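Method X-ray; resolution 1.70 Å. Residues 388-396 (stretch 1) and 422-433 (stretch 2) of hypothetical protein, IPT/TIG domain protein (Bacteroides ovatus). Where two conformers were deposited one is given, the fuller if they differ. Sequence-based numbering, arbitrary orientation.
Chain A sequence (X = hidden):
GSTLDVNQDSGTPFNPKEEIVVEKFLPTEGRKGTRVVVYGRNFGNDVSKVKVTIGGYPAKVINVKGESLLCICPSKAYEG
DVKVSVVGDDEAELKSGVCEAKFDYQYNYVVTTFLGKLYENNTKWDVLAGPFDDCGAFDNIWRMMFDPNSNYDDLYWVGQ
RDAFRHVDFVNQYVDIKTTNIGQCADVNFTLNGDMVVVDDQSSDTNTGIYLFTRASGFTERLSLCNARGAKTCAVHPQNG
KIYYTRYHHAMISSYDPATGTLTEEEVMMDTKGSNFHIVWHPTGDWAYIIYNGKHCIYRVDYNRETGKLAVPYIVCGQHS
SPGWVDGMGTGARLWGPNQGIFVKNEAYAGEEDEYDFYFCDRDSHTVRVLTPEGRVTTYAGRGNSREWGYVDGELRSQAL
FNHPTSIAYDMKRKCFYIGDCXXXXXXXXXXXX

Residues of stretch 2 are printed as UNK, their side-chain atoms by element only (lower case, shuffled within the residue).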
ATOM      1  N   TRP A 388      10.313  -1.247 -18.070  1.00 15.44           N
ATOM      2  CA  TRP A 388       9.229  -0.293 -17.796  1.00 14.70           C
ATOM      3  C   TRP A 388       8.106  -0.441 -18.800  1.00 13.56           C
ATOM      4  O   TRP A 388       8.276  -0.961 -19.913  1.00 14.22           O
ATOM      5  CB  TRP A 388       9.730   1.181 -17.801  1.00 13.64           C
ATOM      6  CG  TRP A 388      10.427   1.617 -19.094  1.00 15.39           C
ATOM      7  CD1 TRP A 388      11.761   1.487 -19.401  1.00 17.20           C
ATOM      8  CD2 TRP A 388       9.820   2.234 -20.220  1.00 15.99           C
ATOM      9  NE1 TRP A 388      11.998   1.979 -20.648  1.00 19.43           N
ATOM     10  CE2 TRP A 388      10.829   2.455 -21.167  1.00 17.59           C
ATOM     11  CE3 TRP A 388       8.513   2.614 -20.527  1.00 17.26           C
ATOM     12  CZ2 TRP A 388      10.573   3.037 -22.405  1.00 19.52           C
ATOM     13  CZ3 TRP A 388       8.265   3.192 -21.746  1.00 19.34           C
ATOM     14  CH2 TRP A 388       9.295   3.390 -22.675  1.00 19.11           C
ATOM     15  N   GLY A 389       6.941   0.055 -18.397  1.00 13.47           N
ATOM     16  CA  GLY A 389       5.765   0.039 -19.244  1.00 14.54           C
ATOM     17  C   GLY A 389       4.533   0.222 -18.398  1.00 13.17           C
ATOM     18  O   GLY A 389       4.605   0.694 -17.263  1.00 12.92           O
ATOM     19  N   TYR A 390       3.411  -0.192 -18.951  1.00 15.04           N
ATOM     20  CA  TYR A 390       2.104  -0.122 -18.277  1.00 14.68           C
ATOM     21  C   TYR A 390       1.303  -1.375 -18.590  1.00 15.36           C
ATOM     22  O   TYR A 390       0.595  -1.461 -19.620  1.00 15.58           O
ATOM     23  CB  TYR A 390       1.326   1.121 -18.690  1.00 15.94           C
ATOM     24  CG  TYR A 390      -0.084   1.132 -18.146  1.00 16.34           C
ATOM     25  CD1 TYR A 390      -0.326   1.070 -16.788  1.00 15.28           C
ATOM     26  CD2 TYR A 390      -1.189   1.171 -19.017  1.00 18.02           C
ATOM     27  CE1 TYR A 390      -1.620   1.058 -16.292  1.00 17.10           C
ATOM     28  CE2 TYR A 390      -2.481   1.167 -18.537  1.00 18.47           C
ATOM     29  CZ  TYR A 390      -2.701   1.115 -17.171  1.00 18.37           C
ATOM     30  OH  TYR A 390      -4.010   1.111 -16.715  1.00 18.82           O
ATOM     31  N   VAL A 391       1.451  -2.366 -17.708  1.00 14.95           N
ATOM     32  CA  VAL A 391       0.764  -3.657 -17.858  1.00 15.47           C
ATOM     33  C   VAL A 391       0.338  -4.091 -16.483  1.00 15.97           C
ATOM     34  O   VAL A 391       1.166  -4.124 -15.544  1.00 14.99           O
ATOM     35  CB  VAL A 391       1.664  -4.763 -18.480  1.00 16.42           C
ATOM     36  CG1 VAL A 391       0.909  -6.098 -18.578  1.00 19.05           C
ATOM     37  CG2 VAL A 391       2.203  -4.332 -19.839  1.00 17.43           C
ATOM     38  N   ASP A 392      -0.953  -4.414 -16.367  1.00 16.59           N
ATOM     39  CA  ASP A 392      -1.529  -4.936 -15.153  1.00 17.14           C
ATOM     40  C   ASP A 392      -1.405  -6.457 -15.185  1.00 17.96           C
ATOM     41  O   ASP A 392      -1.267  -7.042 -16.258  1.00 21.42           O
ATOM     42  CB  ASP A 392      -2.983  -4.461 -15.022  1.00 19.38           C
ATOM     43  CG  ASP A 392      -3.090  -3.001 -14.524  1.00 20.70           C
ATOM     44  OD1 ASP A 392      -2.247  -2.571 -13.723  1.00 19.50           O
ATOM     45  OD2 ASP A 392      -4.026  -2.295 -14.908  1.00 22.98           O
ATOM     46  N   GLY A 393      -1.432  -7.106 -14.026  1.00 16.23           N
ATOM     47  CA  GLY A 393      -1.439  -8.562 -13.976  1.00 16.42           C
ATOM     48  C   GLY A 393      -0.537  -9.083 -12.869  1.00 16.64           C
ATOM     49  O   GLY A 393      -0.273  -8.369 -11.889  1.00 16.74           O
ATOM     50  N   GLU A 394      -0.008 -10.296 -13.065  1.00 17.79           N
ATOM     51  CA  GLU A 394       0.769 -10.993 -12.041  1.00 20.17           C
ATOM     52  C   GLU A 394       2.027 -10.214 -11.711  1.00 18.08           C
ATOM     53  O   GLU A 394       2.669  -9.657 -12.596  1.00 16.51           O
ATOM     54  CB  GLU A 394       1.193 -12.388 -12.518  1.00 25.47           C
ATOM     55  CG  GLU A 394       0.089 -13.339 -12.936  1.00 34.24           C
ATOM     56  CD  GLU A 394      -0.723 -13.866 -11.770  1.00 47.31           C
ATOM     57  OE1 GLU A 394      -0.111 -14.171 -10.719  1.00 51.05           O
ATOM     58  OE2 GLU A 394      -1.966 -13.993 -11.916  1.00 56.82           O
ATOM     59  N   LEU A 395       2.394 -10.202 -10.428  1.00 18.01           N
ATOM     60  CA  LEU A 395       3.380  -9.232  -9.918  1.00 17.26           C
ATOM     61  C   LEU A 395       4.708  -9.216 -10.652  1.00 16.28           C
ATOM     62  O   LEU A 395       5.246  -8.137 -10.917  1.00 16.67           O
ATOM     63  CB  LEU A 395       3.660  -9.489  -8.429  1.00 16.45           C
ATOM     64  CG  LEU A 395       2.469  -9.339  -7.489  1.00 17.54           C
ATOM     65  CD1 LEU A 395       2.933  -9.341  -6.025  1.00 18.95           C
ATOM     66  CD2 LEU A 395       1.662  -8.087  -7.774  1.00 17.51           C
ATOM     67  N   ARG A 396       5.253 -10.401 -10.925  1.00 17.51           N
ATOM     68  CA  ARG A 396       6.596 -10.516 -11.491  1.00 18.99           C
ATOM     69  C   ARG A 396       6.603 -11.026 -12.930  1.00 19.50           C
ATOM     70  O   ARG A 396       7.508 -10.706 -13.692  1.00 20.57           O
ATOM     71  CB  ARG A 396       7.471 -11.419 -10.608  1.00 20.32           C
ATOM     72  CG  ARG A 396       7.782 -10.881  -9.199  1.00 21.24           C
ATOM     73  CD  ARG A 396       8.710  -9.705  -9.200  1.00 22.76           C
ATOM     74  NE  ARG A 396       9.952 -10.006  -9.911  1.00 22.06           N
ATOM     75  CZ  ARG A 396      11.019 -10.608  -9.396  1.00 25.65           C
ATOM     76  NH1 ARG A 396      11.054 -11.033  -8.125  1.00 28.23           N
ATOM     77  NH2 ARG A 396      12.069 -10.793 -10.187  1.00 26.18           N
ATOM     78  N   UNK A 422       5.106   8.008 -14.277  1.00 14.68           N
ATOM     79  CA  UNK A 422       5.102   8.191 -15.730  1.00 16.18           C
ATOM     80  C   UNK A 422       4.021   7.393 -16.497  1.00 16.09           C
ATOM     81  O   UNK A 422       3.891   7.482 -17.722  1.00 16.84           O
ATOM     82  o   UNK A 422       8.451   9.405 -15.731  1.00 29.97           O
ATOM     83  c   UNK A 422       7.294   9.386 -16.172  1.00 26.43           C
ATOM     84  o   UNK A 422       6.732  10.433 -16.575  1.00 32.85           O
ATOM     85  c   UNK A 422       6.525   8.056 -16.265  1.00 18.91           C
ATOM     86  N   UNK A 423       3.153   6.729 -15.747  1.00 14.83           N
ATOM     87  CA  UNK A 423       1.874   6.258 -16.269  1.00 14.95           C
ATOM     88  C   UNK A 423       0.711   7.106 -15.790  1.00 15.06           C
ATOM     89  O   UNK A 423      -0.411   6.915 -16.224  1.00 14.82           O
ATOM     90  o   UNK A 423       2.774   4.100 -17.865  1.00 16.88           O
ATOM     91  c   UNK A 423       1.649   4.796 -15.881  1.00 15.18           C
ATOM     92  c   UNK A 423       2.531   3.865 -16.666  1.00 15.10           C
ATOM     93  n   UNK A 423       3.042   2.828 -16.008  1.00 12.79           N
ATOM     94  N   UNK A 424       0.989   8.034 -14.873  1.00 14.88           N
ATOM     95  CA  UNK A 424       0.032   9.046 -14.440  1.00 14.75           C
ATOM     96  C   UNK A 424      -1.181   8.446 -13.769  1.00 15.27           C
ATOM     97  O   UNK A 424      -2.266   9.025 -13.787  1.00 14.85           O
ATOM     98  c   UNK A 424       2.716  11.900 -16.228  1.00 21.99           C
ATOM     99  n   UNK A 424       2.765  11.125 -17.301  1.00 20.09           N
ATOM    100  c   UNK A 424      -0.289   9.946 -15.619  1.00 16.25           C
ATOM    101  n   UNK A 424       1.625  11.591 -15.538  1.00 20.20           N
ATOM    102  c   UNK A 424       0.948  10.579 -16.191  1.00 17.73           C
ATOM    103  c   UNK A 424       1.670  10.291 -17.301  1.00 18.26           C
ATOM    104  N   UNK A 425      -0.949   7.314 -13.103  1.00 14.16           N
ATOM    105  CA  UNK A 425      -2.006   6.552 -12.479  1.00 14.58           C
ATOM    106  C   UNK A 425      -1.609   6.096 -11.091  1.00 13.96           C
ATOM    107  O   UNK A 425      -0.417   5.859 -10.823  1.00 13.56           O
ATOM    108  c   UNK A 425      -2.988   5.569 -14.662  1.00 17.22           C
ATOM    109  n   UNK A 425      -3.509   4.395 -19.096  1.00 22.21           N
ATOM    110  c   UNK A 425      -2.755   4.343 -15.511  1.00 18.87           C
ATOM    111  c   UNK A 425      -2.771   4.516 -17.985  1.00 19.25           C
ATOM    112  n   UNK A 425      -1.469   4.840 -18.085  1.00 18.07           N
ATOM    113  c   UNK A 425      -2.310   5.310 -13.321  1.00 15.39           C
ATOM    114  n   UNK A 425      -3.391   4.340 -16.814  1.00 20.77           N
ATOM    115  N   UNK A 426      -2.623   5.913 -10.245  1.00 14.28           N
ATOM    116  CA  UNK A 426      -2.486   5.128  -9.022  1.00 14.49           C
ATOM    117  C   UNK A 426      -2.793   3.669  -9.349  1.00 14.66           C
ATOM    118  O   UNK A 426      -3.897   3.325  -9.796  1.00 16.91           O
ATOM    119  c   UNK A 426      -3.428   5.608  -7.899  1.00 15.95           C
ATOM    120  c   UNK A 426      -3.213   4.773  -6.645  1.00 15.35           C
ATOM    121  c   UNK A 426      -3.212   7.085  -7.598  1.00 16.13           C
ATOM    122  N   UNK A 427      -1.813   2.816  -9.118  1.00 14.29           N
ATOM    123  CA  UNK A 427      -1.941   1.384  -9.319  1.00 14.52           C
ATOM    124  C   UNK A 427      -2.272   0.751  -7.957  1.00 16.31           C
ATOM    125  O   UNK A 427      -2.009   1.337  -6.899  1.00 17.54           O
ATOM    126  n   UNK A 427      -0.728  -0.114 -12.908  1.00 15.22           N
ATOM    127  c   UNK A 427       0.355  -0.614 -13.507  1.00 16.68           C
ATOM    128  n   UNK A 427       0.334  -1.850 -13.953  1.00 17.15           N
ATOM    129  c   UNK A 427      -0.867   1.235 -12.359  1.00 15.86           C
ATOM    130  c   UNK A 427      -0.649   0.792  -9.869  1.00 14.84           C
ATOM    131  c   UNK A 427      -0.066   1.478 -11.100  1.00 15.04           C
ATOM    132  n   UNK A 427       1.430   0.099 -13.718  1.00 15.89           N
ATOM    133  N   UNK A 428      -2.895  -0.414  -8.000  1.00 15.80           N
ATOM    134  CA  UNK A 428      -3.220  -1.172  -6.792  1.00 16.45           C
ATOM    135  C   UNK A 428      -2.560  -2.545  -6.839  1.00 17.64           C
ATOM    136  O   UNK A 428      -2.504  -3.178  -7.892  1.00 16.15           O
ATOM    137  c   UNK A 428      -6.781  -1.948  -5.495  1.00 25.32           C
ATOM    138  c   UNK A 428      -7.492  -2.966  -4.653  1.00 29.88           C
ATOM    139  n   UNK A 428      -8.976  -2.763  -4.796  1.00 31.45           N
ATOM    140  c   UNK A 428      -4.725  -1.293  -6.669  1.00 18.90           C
ATOM    141  c   UNK A 428      -5.254  -2.085  -5.481  1.00 20.45           C
ATOM    142  N   UNK A 429      -2.028  -2.986  -5.699  1.00 16.13           N
ATOM    143  CA  UNK A 429      -1.555  -4.371  -5.565  1.00 16.54           C
ATOM    144  C   UNK A 429      -2.425  -5.041  -4.509  1.00 17.09           C
ATOM    145  O   UNK A 429      -2.469  -4.595  -3.364  1.00 17.89           O
ATOM    146  c   UNK A 429       2.319  -3.732  -5.815  1.00 18.22           C
ATOM    147  c   UNK A 429      -0.058  -4.475  -5.174  1.00 16.94           C
ATOM    148  c   UNK A 429       0.342  -5.954  -5.079  1.00 19.22           C
ATOM    149  c   UNK A 429       0.838  -3.728  -6.175  1.00 17.31           C
ATOM    150  N   UNK A 430      -3.121  -6.101  -4.893  1.00 16.48           N
ATOM    151  CA  UNK A 430      -4.077  -6.774  -4.027  1.00 17.98           C
ATOM    152  C   UNK A 430      -4.333  -8.161  -4.599  1.00 19.11           C
ATOM    153  O   UNK A 430      -3.931  -8.456  -5.737  1.00 17.95           O
ATOM    154  c   UNK A 430      -5.412  -6.000  -3.983  1.00 17.94           C
ATOM    155  N   UNK A 431      -5.020  -9.010  -3.825  1.00 22.14           N
ATOM    156  CA  UNK A 431      -5.474 -10.294  -4.351  1.00 23.32           C
ATOM    157  C   UNK A 431      -6.328 -10.131  -5.594  1.00 24.10           C
ATOM    158  O   UNK A 431      -7.149  -9.209  -5.672  1.00 22.58           O
ATOM    159  c   UNK A 431      -6.334 -10.857  -3.220  1.00 26.72           C
ATOM    160  c   UNK A 431      -5.860 -10.197  -1.990  1.00 24.15           C
ATOM    161  c   UNK A 431      -5.345  -8.841  -2.397  1.00 25.01           C
ATOM    162  N   UNK A 432      -6.124 -11.011  -6.566  1.00 24.36           N
ATOM    163  CA  UNK A 432      -6.917 -11.077  -7.786  0.50 25.34           C
ATOM    164  C   UNK A 432      -8.374 -11.336  -7.429  1.00 27.71           C
ATOM    165  O   UNK A 432      -8.619 -12.152  -6.561  1.00 29.36           O
ATOM    166  c   UNK A 432      -6.473 -13.607  -7.926  0.50 26.76           C
ATOM    167  c   UNK A 432      -6.417 -12.252  -8.640  0.50 25.94           C
ATOM    168  o   UNK A 432      -5.833 -14.659  -9.944  0.50 25.30           O
ATOM    169  o   UNK A 432      -5.317 -15.668  -8.088  0.50 31.11           O
ATOM    170  c   UNK A 432      -5.824 -14.720  -8.713  0.50 27.79           C
ATOM    171  N   UNK A 433      -9.303 -10.659  -8.095  1.00 29.41           N
ATOM    172  CA  UNK A 433     -10.750 -10.901  -7.940  1.00 36.49           C
ATOM    173  C   UNK A 433     -11.377 -11.239  -9.280  1.00 40.81           C
ATOM    174  O   UNK A 433     -10.786 -10.992 -10.334  1.00 47.22           O
ATOM    175  OXT UNK A 433     -12.511 -11.734  -9.342  1.00 43.69           O
ATOM    176  o   UNK A 433     -11.215  -7.393  -4.619  1.00 48.65           O
ATOM    177  c   UNK A 433     -11.155  -9.375  -5.934  1.00 43.19           C
ATOM    178  o   UNK A 433     -12.921  -7.766  -5.943  1.00 54.82           O
ATOM    179  c   UNK A 433     -11.451  -9.668  -7.388  1.00 38.65           C
ATOM    180  c   UNK A 433     -11.810  -8.086  -5.465  1.00 46.62           C
TER

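Position 422 has two side-chain carbons, the second carrying two oxygens. It does not reach stretch 1. This is a short carboxylate, Asp-422.

Position 423 also has two carbons, but the second carries one oxygen and one nitrogen. One oxygen and one nitrogen on the same end carbon make an amide. The nitrogen lies 2.9 Å from O of Gly-389, placed to donate to it. This is Asn-423. Its ND2 gives the carbonyl a nearly straight hydrogen bond, and its OD1 lies 3.4 Å from CB of Tyr-390.

Position 424 has one carbon and then a five-membered ring of three carbons and two nitrogens. It is His-424, out of reach of stretch 1.

Position 425 has three carbons, a nitrogen, and a carbon carrying two more nitrogens. That flat end lies over one face of the Tyr-390 ring. This is Arg-425. The guanidinium and the ring stack with centres 3.7 Å apart and planes 14° apart, a cation-pi contact. NE is 3.3 Å from OH of Tyr-390, but the angle is too poor for a hydrogen bond.

Position 426 has three carbons, one carrying the other two. It is Val-426, far from stretch 1.

Position 427 has the same atom pattern as Arg-425, and two of its nitrogens approach one carboxylate oxygen of Asp-392. This is Arg-427. NH2 is 2.7 Å and NE 3.0 Å from OD1 of Asp-392, forming a salt bridge. NH2 also makes a weak hydrogen bond to O of Val-391, at 2.9 Å. CD1 of Tyr-390 lies over a face of this guanidinium, 3.7 Å from NH1.

Position 428 has four carbons in a row ending in nitrogen. It is Lys-428, and its end leads away.

Position 429 has four carbons, forked at the first, with one arm two carbons long. The short arm lies 3.7 Å from CD2 of Leu-395. This is Ile-429, and the touching atom is CG2.

Position 430 has a single carbon, pointing away. It is Ala-430.

Position 431 has three carbons closing a ring onto the backbone nitrogen. It is Pro-431, out of reach.

Position 432 has three carbons, the third carrying two oxygens. One of these oxygens is 4.4 Å from OE2 of Glu-394. It is Glu-432, the oxygen is OE1, and the contact brings like charges close.

Position 433 has the same side-chain pattern and a terminal OXT. It is Glu-433, far from stretch 1.

The contact is mainly polar. Asn-423 and Arg-427 bind backbone carbonyls, Arg-427 also pairs with Asp-392, and Tyr-390 meets both arginines. Leu-395 and Ile-429 add an apolar touch. Together the stretches bury 407 Å².

Stretch 2 422-433: DNHRVRKIAPEE
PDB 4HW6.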